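Local atomic coordinates of mitogen activated protein kinase, putative (Leishmania donovani, PDB entry 4QNY), a protein that probably phosphorylates serine or threonine residues of other proteins with ATP, as a mitogen-activated protein kinase, and here holds an ATP analogue and magnesium. Residues I212-G217 with P224-K229; Q114-G119 with G217-S222; I147-T152 with K201-Q206; L285-H290 with R298-L303. All blocks are in the same frame, centred on the assembly; numbering follows the deposited sequence.

Interaction 1 (I212-G217 with P224-K229); sequences IGCILG and PLFQGK
Cys214 and Phe226 make the tight part of this contact. The sulfur SG comes to the edge of the Phe226 ring, close to its plane, 3.6 Å from CE2. It lies 87° off the ring normal, a sulfur-aromatic contact. One face of the same ring is covered by its own neighbour, with Leu225 CB 3.8 Å above the centre. Trp210 and helix 231-242 also pack on Phe226, which is buried.

The second foothold is Leu225 CD1, 4.0 Å from Gly217 CA. This branch continues straight away from the backbone (chi2 179°) and meets the bare helix backbone, since glycine has no side chain.

The looser side is the water-bridged backbone next to partly exposed Pro224. Here a water joins the two segments. It donates to Cys214 O at 2.9 Å and accepts from Leu225 N at 3.1 Å. Tyr191 and Tyr277 add further packing nearby.

The contact joins helix 206-219, in the helical lobe of the kinase, to the loop that leads to helix 231-242. No direct hydrogen bond links the two segments. Direct cohesion rests on apolar and sulfur-aromatic contacts, and the water supplies the polar link between peptide groups that do not meet.

Interaction 2 (Q114-G119 with G217-S222); sequences QVLRSG and GELLGS
The flat group at this contact is the Glu218 carboxylate, and Leu116 meets it obliquely. Leu116 CD1 lies 3.4 Å from Glu218 OE1, neither squarely over a face nor in the plane. The other carboxylate oxygen, OE2, is hydrogen-bonded to Tyr191 OH, which helps to fix the rotation of the group. Pro224 also touches the Glu218 side chain.

The two branches of Leu116 divide the work. CD1 also touches the stem of Glu218, at 3.8 Å from CB. CD2 reaches the backbone of the other segment, 3.4 Å from Glu218 O, and meets Leu219 CD2 at 4.0 Å. The two side chains of Leu116 and Glu218 cross at about a right angle.

Both helices finish near this contact. Helix 112-117 closes in a Schellman motif, with Gly119 at positive phi. At the end of helix 206-219, Glu218 O accepts from Gly221 N and Ser222 N, both on the same face of its plane. Leu219 packs further on Ile127 and Ile131 of helix 124-143, so the contact ties three helices of the kinase's helical lobe together.

No hydrogen bond crosses between the segments. The leucine methyls supply dispersion contacts, while Glu218 OE2 and the Glu218 carbonyl have their partners elsewhere: Tyr191 OH, and the N-H groups of Gly221 and Ser222.

Interaction 3 (I147-T152 with K201-Q206); sequences IHRDIT and KDYSAQ
Ile147 lies against the backbone of Ser204 and Ala205. Its CD1 is 3.5 Å from Ser204 C and 3.7 Å from Ala205 N, so the end of the side chain rests on the peptide between them. Closer to its root, CG1 meets Ala205 CB at 4.1 Å. CG1 stands beside the backbone N (chi1 -61°) and the chain then runs on extended, which carries CD1 across to the loop.

Tyr203 is the second large contributor. Its hydroxyl OH lies 3.7 Å from Arg149 NH2, near the guanidinium plane and at its edge. This is too long for a hydrogen bond, and the buried OH has no polar partner in the model. The ring and guanidinium planes are 82° apart. Leu196 touches both side chains.

Ile147 is followed by His148, Arg149 and Asp150, the HRD motif of the kinase catalytic loop. The backbone N of His148 and that of Arg149 are bound by the Asp208 carboxylate of helix 206-219. Asp150 N donates to His148 ND1.

The Arg149 chain bends at chi2, which brings NH2 beside the Tyr203 hydroxyl. Its NH1 lies close to Arg192 NH2; in related kinases the HRD arginine helps hold a phosphate of the activation loop, and a similar anion pocket is plausible here. On the other segment, Ser204 OG takes the N-H of Gln206 at 3.2 Å, with an angle of 164°, capping the start of helix 206-219.

Interaction 4 (L285-H290 with R298-L303); sequences LDLLRH and RRITVL
His290 meets Arg298 and Ile300 where helix 282-291 packs on the loop before helix 302-306, in the C-terminal lobe of the protein kinase fold. Ile300 N donates to His290 O over 3.2 Å and almost straight, at 176°. It reaches the oxygen from well above the carbonyl plane. His290 NE2 makes a weak hydrogen bond to Arg298 O, 3.1 Å and 131°, with the oxygen at the ring edge.

Arg299 turns away, although its CG touches His290 O at 3.4 Å. Its guanidinium pairs with Glu195 through NH1, and its NE donates to Val293 O. This matches the conserved arginine–glutamate pair of protein kinases. Ile300 O accepts from Gln206 NE2.

Within the helix, Arg289 grips Asp286 OD1 side-on through NE and NH2, in a salt bridge of 3.0 Å from NH2. Asp286 OD2 is taken by His308 NE2. Thr301 caps helix 302-306 with its side chain.

Apolar contacts complete the joint. With CG1 of Ile300 anti to its backbone N (chi1 -161°), the CG1-CD1 arm reaches Leu287, CD1 to CD1 3.9 Å. Ile300 CB sits over the His290 ring centre, 3.7 Å from the centroid, as a CH-pi contact.

How the interactions relate
Interactions 1, 2 and 4 are buried, whereas interaction 3 lies nearer the surface. Helix 206-219 supplies a segment to interactions 1 and 2, which share Gly217. Leu288 of interaction 4 packs on that helix too, with CD1 3.6 Å from Gly217 N. Segment 201-206 of interaction 3 leads into it. There Gln206 NE2 bonds to Ile300 O of interaction 4, and Gln206 O has a weak bond with Arg299 NH1. The chemistry differs. Interactions 1, 2 and 3 have no direct hydrogen bonds across their segments; interaction 4 alone has them. A water bridges interaction 1. In interaction 3, segment 147-152 carries the HRD motif and brings an arginine near a tyrosine.

Interaction 1 (I212-G217 with P224-K229)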
loop_
_atom_site.group_PDB
_atom_site.type_symbol
_atom_site.label_atom_id
_atom_site.label_comp_id
_atom_site.label_asym_id
_atom_site.label_seq_id
_atom_site.Cartn_x
_atom_site.Cartn_y
_atom_site.Cartn_z
ATOM N N ILE A 212 -2.377 -0.931 -8.510
ATOM C CA ILE A 212 -2.747 -2.307 -8.826
ATOM C C ILE A 212 -2.310 -2.665 -10.244
ATOM O O ILE A 212 -1.857 -3.782 -10.503
ATOM C CB ILE A 212 -4.266 -2.531 -8.675
ATOM C CG1 ILE A 212 -4.688 -2.317 -7.223
ATOM C CG2 ILE A 212 -4.660 -3.928 -9.127
ATOM C CD1 ILE A 212 -4.047 -3.284 -6.248
ATOM N N GLY A 213 -2.439 -1.705 -11.155
ATOM C CA GLY A 213 -1.994 -1.886 -12.525
ATOM C C GLY A 213 -0.503 -2.146 -12.602
ATOM O O GLY A 213 -0.054 -3.025 -13.335
ATOM N N CYS A 214 0.268 -1.377 -11.838
ATOM C CA CYS A 214 1.710 -1.579 -11.761
ATOM C C CYS A 214 2.026 -2.969 -11.225
ATOM O O CYS A 214 2.920 -3.653 -11.723
ATOM C CB CYS A 214 2.358 -0.517 -10.872
ATOM S SG CYS A 214 2.164 1.179 -11.455
ATOM N N ILE A 215 1.281 -3.378 -10.204
ATOM C CA ILE A 215 1.440 -4.700 -9.612
ATOM C C ILE A 215 1.038 -5.788 -10.606
ATOM O O ILE A 215 1.709 -6.815 -10.722
ATOM C CB ILE A 215 0.609 -4.833 -8.319
ATOM C CG1 ILE A 215 1.177 -3.919 -7.232
ATOM C CG2 ILE A 215 0.593 -6.272 -7.831
ATOM C CD1 ILE A 215 0.318 -3.835 -5.990
ATOM N N LEU A 216 -0.054 -5.552 -11.331
ATOM C CA LEU A 216 -0.503 -6.483 -12.362
ATOM C C LEU A 216 0.549 -6.629 -13.458
ATOM O O LEU A 216 0.778 -7.725 -13.969
ATOM C CB LEU A 216 -1.833 -6.021 -12.963
ATOM C CG LEU A 216 -2.368 -6.818 -14.157
ATOM C CD1 LEU A 216 -2.536 -8.285 -13.798
ATOM C CD2 LEU A 216 -3.683 -6.235 -14.650
ATOM N N GLY A 217 1.191 -5.519 -13.806
ATOM C CA GLY A 217 2.225 -5.520 -14.825
ATOM C C GLY A 217 3.416 -6.376 -14.442
ATOM O O GLY A 217 4.054 -6.990 -15.298
ATOM N N PRO A 224 9.391 -3.763 -12.209
ATOM C CA PRO A 224 8.612 -2.519 -12.132
ATOM C C PRO A 224 8.645 -1.704 -13.426
ATOM O O PRO A 224 9.718 -1.363 -13.925
ATOM C CB PRO A 224 9.291 -1.765 -10.991
ATOM C CG PRO A 224 9.732 -2.849 -10.073
ATOM C CD PRO A 224 10.126 -4.015 -10.953
ATOM N N LEU A 225 7.462 -1.409 -13.956
ATOM C CA LEU A 225 7.326 -0.808 -15.278
ATOM C C LEU A 225 7.853 0.623 -15.347
ATOM O O LEU A 225 8.443 1.024 -16.350
ATOM C CB LEU A 225 5.859 -0.831 -15.715
ATOM C CG LEU A 225 5.108 -2.157 -15.569
ATOM C CD1 LEU A 225 3.664 -2.005 -16.023
ATOM C CD2 LEU A 225 5.803 -3.265 -16.343
ATOM N N PHE A 226 7.638 1.390 -14.283
ATOM C CA PHE A 226 7.981 2.808 -14.291
ATOM C C PHE A 226 9.020 3.148 -13.228
ATOM O O PHE A 226 8.679 3.625 -12.146
ATOM C CB PHE A 226 6.722 3.653 -14.082
ATOM C CG PHE A 226 5.513 3.123 -14.800
ATOM C CD1 PHE A 226 5.448 3.139 -16.184
ATOM C CD2 PHE A 226 4.439 2.610 -14.090
ATOM C CE1 PHE A 226 4.337 2.652 -16.848
ATOM C CE2 PHE A 226 3.324 2.122 -14.747
ATOM C CZ PHE A 226 3.272 2.142 -16.127
ATOM N N GLN A 227 10.289 2.912 -13.548
ATOM C CA GLN A 227 11.372 3.112 -12.588
ATOM C C GLN A 227 12.025 4.487 -12.717
ATOM O O GLN A 227 13.127 4.612 -13.249
ATOM C CB GLN A 227 12.430 2.019 -12.752
ATOM C CG GLN A 227 11.920 0.617 -12.462
ATOM C CD GLN A 227 12.988 -0.442 -12.654
ATOM O OE1 GLN A 227 14.171 -0.130 -12.783
ATOM N NE2 GLN A 227 12.573 -1.704 -12.674
ATOM N N GLY A 228 11.344 5.513 -12.218
ATOM C CA GLY A 228 11.884 6.860 -12.237
ATOM C C GLY A 228 12.859 7.106 -11.101
ATOM O O GLY A 228 12.732 6.521 -10.025
ATOM N N LYS A 229 13.839 7.972 -11.345
ATOM C CA LYS A 229 14.820 8.331 -10.325
ATOM C C LYS A 229 14.417 9.623 -9.622
ATOM O O LYS A 229 14.855 9.898 -8.506
ATOM C CB LYS A 229 16.212 8.476 -10.943
ATOM C CG LYS A 229 16.941 7.156 -11.134
ATOM C CD LYS A 229 17.604 7.075 -12.498
ATOM C CE LYS A 229 18.542 5.882 -12.582
ATOM N NZ LYS A 229 19.133 5.732 -13.940
HETATM O O HOH W 1 5.228 -1.838 -11.799
#

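Interaction 2 (Q114-G119 with G217-S222)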
loop_
_atom_site.group_PDB
_atom_site.type_symbol
_atom_site.label_atom_id
_atom_site.label_comp_id
_atom_site.label_asym_id
_atom_site.label_seq_id
_atom_site.Cartn_x
_atom_site.Cartn_y
_atom_site.Cartn_z
ATOM N N GLN A 114 9.072 -9.313 -2.515
ATOM C CA GLN A 114 9.516 -10.737 -2.304
ATOM C C GLN A 114 9.190 -11.843 -3.255
ATOM O O GLN A 114 10.083 -12.568 -3.671
ATOM C CB GLN A 114 9.001 -11.249 -0.963
ATOM C CG GLN A 114 9.971 -11.425 0.359
ATOM C CD GLN A 114 9.616 -10.371 1.420
ATOM O OE1 GLN A 114 8.516 -9.902 1.252
ATOM N NE2 GLN A 114 10.349 -10.264 2.576
ATOM N N VAL A 115 7.895 -12.062 -3.461
ATOM C CA VAL A 115 7.408 -13.144 -4.317
ATOM C C VAL A 115 7.876 -12.930 -5.748
ATOM O O VAL A 115 8.291 -13.868 -6.436
ATOM C CB VAL A 115 5.852 -13.252 -4.294
ATOM C CG1 VAL A 115 5.333 -14.069 -5.478
ATOM C CG2 VAL A 115 5.364 -13.860 -2.985
ATOM N N LEU A 116 7.808 -11.676 -6.183
ATOM C CA LEU A 116 8.236 -11.285 -7.517
ATOM C C LEU A 116 9.754 -11.354 -7.662
ATOM O O LEU A 116 10.268 -11.738 -8.714
ATOM C CB LEU A 116 7.739 -9.873 -7.831
ATOM C CG LEU A 116 6.234 -9.724 -8.071
ATOM C CD1 LEU A 116 5.814 -8.265 -7.979
ATOM C CD2 LEU A 116 5.859 -10.308 -9.422
ATOM N N ARG A 117 10.464 -10.977 -6.602
ATOM C CA ARG A 117 11.925 -10.971 -6.606
ATOM C C ARG A 117 12.494 -12.385 -6.710
ATOM O O ARG A 117 13.536 -12.602 -7.329
ATOM C CB ARG A 117 12.459 -10.269 -5.351
ATOM C CG ARG A 117 13.953 -10.454 -5.112
ATOM C CD ARG A 117 14.509 -9.390 -4.176
ATOM N NE ARG A 117 13.750 -9.289 -2.933
ATOM C CZ ARG A 117 14.163 -9.761 -1.762
ATOM N NH1 ARG A 117 13.399 -9.623 -0.685
ATOM N NH2 ARG A 117 15.338 -10.373 -1.670
ATOM N N SER A 118 11.793 -13.346 -6.117
ATOM C CA SER A 118 12.208 -14.743 -6.189
ATOM C C SER A 118 12.100 -15.274 -7.616
ATOM O O SER A 118 12.661 -16.318 -7.944
ATOM C CB SER A 118 11.369 -15.601 -5.242
ATOM O OG SER A 118 10.013 -15.634 -5.650
ATOM N N GLY A 119 11.370 -14.547 -8.459
ATOM C CA GLY A 119 11.199 -14.922 -9.850
ATOM C C GLY A 119 10.353 -16.166 -10.002
ATOM O O GLY A 119 10.414 -16.851 -11.025
ATOM N N GLY A 217 1.191 -5.519 -13.806
ATOM C CA GLY A 217 2.225 -5.520 -14.825
ATOM C C GLY A 217 3.416 -6.376 -14.442
ATOM O O GLY A 217 4.054 -6.990 -15.298
ATOM N N GLU A 218 3.713 -6.420 -13.149
ATOM C CA GLU A 218 4.833 -7.207 -12.651
ATOM C C GLU A 218 4.454 -8.675 -12.474
ATOM O O GLU A 218 5.264 -9.566 -12.730
ATOM C CB GLU A 218 5.346 -6.633 -11.330
ATOM C CG GLU A 218 5.941 -5.243 -11.455
ATOM C CD GLU A 218 6.473 -4.716 -10.138
ATOM O OE1 GLU A 218 7.156 -5.478 -9.424
ATOM O OE2 GLU A 218 6.207 -3.540 -9.818
ATOM N N LEU A 219 3.223 -8.919 -12.033
ATOM C CA LEU A 219 2.722 -10.279 -11.856
ATOM C C LEU A 219 2.660 -11.024 -13.185
ATOM O O LEU A 219 2.865 -12.237 -13.240
ATOM C CB LEU A 219 1.339 -10.262 -11.200
ATOM C CG LEU A 219 1.279 -9.885 -9.718
ATOM C CD1 LEU A 219 -0.158 -9.656 -9.279
ATOM C CD2 LEU A 219 1.938 -10.956 -8.860
ATOM N N LEU A 220 2.386 -10.287 -14.257
ATOM C CA LEU A 220 2.292 -10.870 -15.592
ATOM C C LEU A 220 3.663 -11.223 -16.164
ATOM O O LEU A 220 3.763 -11.738 -17.277
ATOM C CB LEU A 220 1.564 -9.913 -16.538
ATOM C CG LEU A 220 0.041 -9.866 -16.402
ATOM C CD1 LEU A 220 -0.537 -8.726 -17.226
ATOM C CD2 LEU A 220 -0.570 -11.197 -16.817
ATOM N N GLY A 221 4.715 -10.940 -15.401
ATOM C CA GLY A 221 6.063 -11.309 -15.794
ATOM C C GLY A 221 6.926 -10.128 -16.193
ATOM O O GLY A 221 7.320 -10.007 -17.353
ATOM N N SER A 222 7.227 -9.261 -15.230
ATOM C CA SER A 222 8.044 -8.082 -15.497
ATOM C C SER A 222 8.568 -7.422 -14.224
ATOM O O SER A 222 7.981 -7.554 -13.151
ATOM C CB SER A 222 7.247 -7.056 -16.306
ATOM O OG SER A 222 7.999 -5.871 -16.506
#

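Interaction 3 (I147-T152 with K201-Q206)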
loop_
_atom_site.group_PDB
_atom_site.type_symbol
_atom_site.label_atom_id
_atom_site.label_comp_id
_atom_site.label_asym_id
_atom_site.label_seq_id
_atom_site.Cartn_x
_atom_site.Cartn_y
_atom_site.Cartn_z
ATOM N N ILE A 147 -8.446 6.655 1.127
ATOM C CA ILE A 147 -7.542 6.322 0.033
ATOM C C ILE A 147 -6.235 5.786 0.608
ATOM O O ILE A 147 -5.661 6.388 1.514
ATOM C CB ILE A 147 -7.261 7.544 -0.861
ATOM C CG1 ILE A 147 -8.559 8.048 -1.495
ATOM C CG2 ILE A 147 -6.238 7.203 -1.935
ATOM C CD1 ILE A 147 -8.402 9.337 -2.270
ATOM N N HIS A 148 -5.770 4.654 0.088
ATOM C CA HIS A 148 -4.580 4.002 0.629
ATOM C C HIS A 148 -3.307 4.803 0.365
ATOM O O HIS A 148 -2.470 4.947 1.259
ATOM C CB HIS A 148 -4.434 2.593 0.052
ATOM C CG HIS A 148 -3.418 1.757 0.766
ATOM N ND1 HIS A 148 -2.079 1.776 0.444
ATOM C CD2 HIS A 148 -3.546 0.884 1.793
ATOM C CE1 HIS A 148 -1.425 0.947 1.238
ATOM N NE2 HIS A 148 -2.292 0.393 2.067
ATOM N N ARG A 149 -3.160 5.287 -0.870
ATOM C CA ARG A 149 -2.073 6.191 -1.268
ATOM C C ARG A 149 -0.701 5.491 -1.338
ATOM O O ARG A 149 0.243 6.015 -1.932
ATOM C CB ARG A 149 -2.041 7.407 -0.317
ATOM C CG ARG A 149 -0.829 8.327 -0.405
ATOM C CD ARG A 149 -0.663 8.959 -1.778
ATOM N NE ARG A 149 0.745 9.221 -2.054
ATOM C CZ ARG A 149 1.318 10.417 -1.971
ATOM N NH1 ARG A 149 2.610 10.549 -2.236
ATOM N NH2 ARG A 149 0.601 11.480 -1.630
ATOM N N ASP A 150 -0.594 4.290 -0.780
ATOM C CA ASP A 150 0.681 3.578 -0.809
ATOM C C ASP A 150 0.538 2.128 -1.275
ATOM O O ASP A 150 1.035 1.208 -0.624
ATOM C CB ASP A 150 1.341 3.622 0.573
ATOM C CG ASP A 150 2.845 3.422 0.509
ATOM O OD1 ASP A 150 3.436 3.668 -0.563
ATOM O OD2 ASP A 150 3.439 3.023 1.535
ATOM N N ILE A 151 -0.132 1.928 -2.408
ATOM C CA ILE A 151 -0.302 0.589 -2.966
ATOM C C ILE A 151 0.949 0.145 -3.722
ATOM O O ILE A 151 1.195 0.572 -4.851
ATOM C CB ILE A 151 -1.525 0.516 -3.904
ATOM C CG1 ILE A 151 -2.811 0.763 -3.113
ATOM C CG2 ILE A 151 -1.599 -0.843 -4.588
ATOM C CD1 ILE A 151 -3.109 -0.310 -2.087
ATOM N N THR A 152 1.741 -0.702 -3.074
ATOM C CA THR A 152 2.968 -1.248 -3.648
ATOM C C THR A 152 3.047 -2.736 -3.307
ATOM O O THR A 152 2.415 -3.177 -2.346
ATOM C CB THR A 152 4.232 -0.523 -3.117
ATOM O OG1 THR A 152 4.355 -0.739 -1.706
ATOM C CG2 THR A 152 4.169 0.971 -3.402
ATOM N N LYS A 201 -2.901 18.798 -7.073
ATOM C CA LYS A 201 -3.127 18.927 -5.638
ATOM C C LYS A 201 -4.249 18.014 -5.153
ATOM O O LYS A 201 -4.101 17.324 -4.145
ATOM C CB LYS A 201 -3.444 20.380 -5.277
ATOM N N ASP A 202 -5.363 18.008 -5.877
ATOM C CA ASP A 202 -6.507 17.181 -5.510
ATOM C C ASP A 202 -6.626 15.957 -6.412
ATOM O O ASP A 202 -6.746 16.079 -7.630
ATOM C CB ASP A 202 -7.798 18.000 -5.564
ATOM N N TYR A 203 -6.593 14.776 -5.801
ATOM C CA TYR A 203 -6.703 13.522 -6.534
ATOM C C TYR A 203 -7.829 12.666 -5.967
ATOM O O TYR A 203 -8.514 13.073 -5.029
ATOM C CB TYR A 203 -5.377 12.757 -6.497
ATOM C CG TYR A 203 -4.737 12.685 -5.127
ATOM C CD1 TYR A 203 -3.892 13.692 -4.677
ATOM C CD2 TYR A 203 -4.973 11.605 -4.286
ATOM C CE1 TYR A 203 -3.305 13.629 -3.428
ATOM C CE2 TYR A 203 -4.390 11.533 -3.035
ATOM C CZ TYR A 203 -3.557 12.546 -2.611
ATOM O OH TYR A 203 -2.976 12.475 -1.366
ATOM N N SER A 204 -8.021 11.481 -6.539
ATOM C CA SER A 204 -9.099 10.596 -6.112
ATOM C C SER A 204 -8.582 9.210 -5.749
ATOM O O SER A 204 -7.377 8.999 -5.621
ATOM C CB SER A 204 -10.161 10.482 -7.208
ATOM O OG SER A 204 -9.675 9.736 -8.311
ATOM N N ALA A 205 -9.507 8.267 -5.594
ATOM C CA ALA A 205 -9.168 6.894 -5.240
ATOM C C ALA A 205 -8.577 6.132 -6.426
ATOM O O ALA A 205 -8.180 4.974 -6.296
ATOM C CB ALA A 205 -10.397 6.172 -4.708
ATOM N N GLN A 206 -8.519 6.791 -7.579
ATOM C CA GLN A 206 -7.990 6.177 -8.791
ATOM C C GLN A 206 -6.478 5.961 -8.722
ATOM O O GLN A 206 -5.920 5.204 -9.517
ATOM C CB GLN A 206 -8.339 7.029 -10.014
ATOM C CG GLN A 206 -9.812 6.992 -10.396
ATOM C CD GLN A 206 -10.277 5.599 -10.780
ATOM O OE1 GLN A 206 -10.774 4.845 -9.942
ATOM N NE2 GLN A 206 -10.115 5.250 -12.050
#

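Interaction 4 (L285-H290 with R298-L303)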
loop_
_atom_site.group_PDB
_atom_site.type_symbol
_atom_site.label_atom_id
_atom_site.label_comp_id
_atom_site.label_asym_id
_atom_site.label_seq_id
_atom_site.Cartn_x
_atom_site.Cartn_y
_atom_site.Cartn_z
ATOM N N LEU A 285 -4.424 -8.284 -20.591
ATOM C CA LEU A 285 -3.758 -7.133 -21.185
ATOM C C LEU A 285 -4.699 -5.944 -21.330
ATOM O O LEU A 285 -4.254 -4.799 -21.396
ATOM C CB LEU A 285 -3.162 -7.507 -22.543
ATOM C CG LEU A 285 -1.995 -8.494 -22.474
ATOM C CD1 LEU A 285 -1.391 -8.723 -23.851
ATOM C CD2 LEU A 285 -0.941 -8.003 -21.490
ATOM N N ASP A 286 -6.000 -6.212 -21.377
ATOM C CA ASP A 286 -6.976 -5.132 -21.432
ATOM C C ASP A 286 -7.162 -4.498 -20.061
ATOM O O ASP A 286 -7.221 -3.274 -19.937
ATOM C CB ASP A 286 -8.319 -5.629 -21.956
ATOM C CG ASP A 286 -9.386 -4.556 -21.901
ATOM O OD1 ASP A 286 -9.295 -3.593 -22.688
ATOM O OD2 ASP A 286 -10.310 -4.669 -21.068
ATOM N N LEU A 287 -7.266 -5.340 -19.036
ATOM C CA LEU A 287 -7.394 -4.862 -17.664
ATOM C C LEU A 287 -6.161 -4.060 -17.271
ATOM O O LEU A 287 -6.262 -3.036 -16.599
ATOM C CB LEU A 287 -7.597 -6.031 -16.699
ATOM C CG LEU A 287 -7.777 -5.657 -15.226
ATOM C CD1 LEU A 287 -9.010 -4.786 -15.039
ATOM C CD2 LEU A 287 -7.859 -6.901 -14.357
ATOM N N LEU A 288 -4.998 -4.535 -17.704
ATOM C CA LEU A 288 -3.737 -3.848 -17.457
ATOM C C LEU A 288 -3.707 -2.492 -18.156
ATOM O O LEU A 288 -3.295 -1.490 -17.571
ATOM C CB LEU A 288 -2.562 -4.711 -17.924
ATOM C CG LEU A 288 -1.158 -4.149 -17.708
ATOM C CD1 LEU A 288 -0.910 -3.906 -16.232
ATOM C CD2 LEU A 288 -0.107 -5.087 -18.283
ATOM N N ARG A 289 -4.148 -2.473 -19.410
ATOM C CA ARG A 289 -4.208 -1.247 -20.198
ATOM C C ARG A 289 -5.126 -0.209 -19.561
ATOM O O ARG A 289 -4.782 0.971 -19.472
ATOM C CB ARG A 289 -4.684 -1.555 -21.620
ATOM C CG ARG A 289 -5.033 -0.326 -22.443
ATOM C CD ARG A 289 -6.098 -0.646 -23.482
ATOM N NE ARG A 289 -7.347 -1.076 -22.860
ATOM C CZ ARG A 289 -8.312 -0.249 -22.471
ATOM N NH1 ARG A 289 -8.175 1.060 -22.638
ATOM N NH2 ARG A 289 -9.416 -0.728 -21.913
ATOM N N HIS A 290 -6.295 -0.658 -19.116
ATOM C CA HIS A 290 -7.303 0.240 -18.572
ATOM C C HIS A 290 -6.935 0.718 -17.166
ATOM O O HIS A 290 -7.289 1.828 -16.768
ATOM C CB HIS A 290 -8.670 -0.447 -18.558
ATOM C CG HIS A 290 -9.824 0.500 -18.659
ATOM N ND1 HIS A 290 -11.108 0.082 -18.932
ATOM C CD2 HIS A 290 -9.886 1.847 -18.528
ATOM C CE1 HIS A 290 -11.914 1.130 -18.962
ATOM N NE2 HIS A 290 -11.197 2.213 -18.719
ATOM N N ARG A 298 -10.691 8.559 -17.006
ATOM C CA ARG A 298 -10.915 7.557 -18.045
ATOM C C ARG A 298 -10.315 6.219 -17.626
ATOM O O ARG A 298 -10.464 5.211 -18.318
ATOM C CB ARG A 298 -10.320 8.022 -19.375
ATOM C CG ARG A 298 -11.011 9.245 -19.961
ATOM C CD ARG A 298 -10.091 10.015 -20.896
ATOM N NE ARG A 298 -9.890 9.344 -22.178
ATOM C CZ ARG A 298 -10.388 9.776 -23.332
ATOM N NH1 ARG A 298 -10.153 9.105 -24.452
ATOM N NH2 ARG A 298 -11.119 10.881 -23.368
ATOM N N ARG A 299 -9.637 6.225 -16.483
ATOM C CA ARG A 299 -9.063 5.015 -15.910
ATOM C C ARG A 299 -10.161 4.150 -15.297
ATOM O O ARG A 299 -11.150 4.669 -14.779
ATOM C CB ARG A 299 -8.012 5.376 -14.858
ATOM C CG ARG A 299 -7.267 4.193 -14.260
ATOM C CD ARG A 299 -6.295 4.662 -13.191
ATOM N NE ARG A 299 -5.384 5.683 -13.703
ATOM C CZ ARG A 299 -4.957 6.726 -12.999
ATOM N NH1 ARG A 299 -5.358 6.894 -11.747
ATOM N NH2 ARG A 299 -4.129 7.603 -13.550
ATOM N N ILE A 300 -9.985 2.833 -15.363
ATOM C CA ILE A 300 -10.975 1.907 -14.833
ATOM C C ILE A 300 -11.119 2.085 -13.320
ATOM O O ILE A 300 -10.148 2.373 -12.620
ATOM C CB ILE A 300 -10.612 0.435 -15.175
ATOM C CG1 ILE A 300 -11.834 -0.476 -15.040
ATOM C CG2 ILE A 300 -9.449 -0.066 -14.327
ATOM C CD1 ILE A 300 -11.612 -1.873 -15.580
ATOM N N THR A 301 -12.345 1.952 -12.825
ATOM C CA THR A 301 -12.603 2.074 -11.397
ATOM C C THR A 301 -12.487 0.709 -10.734
ATOM O O THR A 301 -12.370 -0.308 -11.415
ATOM C CB THR A 301 -13.994 2.669 -11.114
ATOM O OG1 THR A 301 -15.006 1.792 -11.626
ATOM C CG2 THR A 301 -14.133 4.035 -11.770
ATOM N N VAL A 302 -12.517 0.690 -9.406
ATOM C CA VAL A 302 -12.408 -0.559 -8.660
ATOM C C VAL A 302 -13.601 -1.472 -8.942
ATOM O O VAL A 302 -13.434 -2.671 -9.168
ATOM C CB VAL A 302 -12.305 -0.304 -7.145
ATOM C CG1 VAL A 302 -12.288 -1.619 -6.384
ATOM C CG2 VAL A 302 -11.059 0.513 -6.833
ATOM N N LEU A 303 -14.799 -0.894 -8.937
ATOM C CA LEU A 303 -16.017 -1.640 -9.239
ATOM C C LEU A 303 -15.966 -2.254 -10.634
ATOM O O LEU A 303 -16.254 -3.438 -10.810
ATOM C CB LEU A 303 -17.246 -0.737 -9.111
ATOM C CG LEU A 303 -17.735 -0.435 -7.695
ATOM C CD1 LEU A 303 -18.672 0.763 -7.699
ATOM C CD2 LEU A 303 -18.425 -1.652 -7.102
#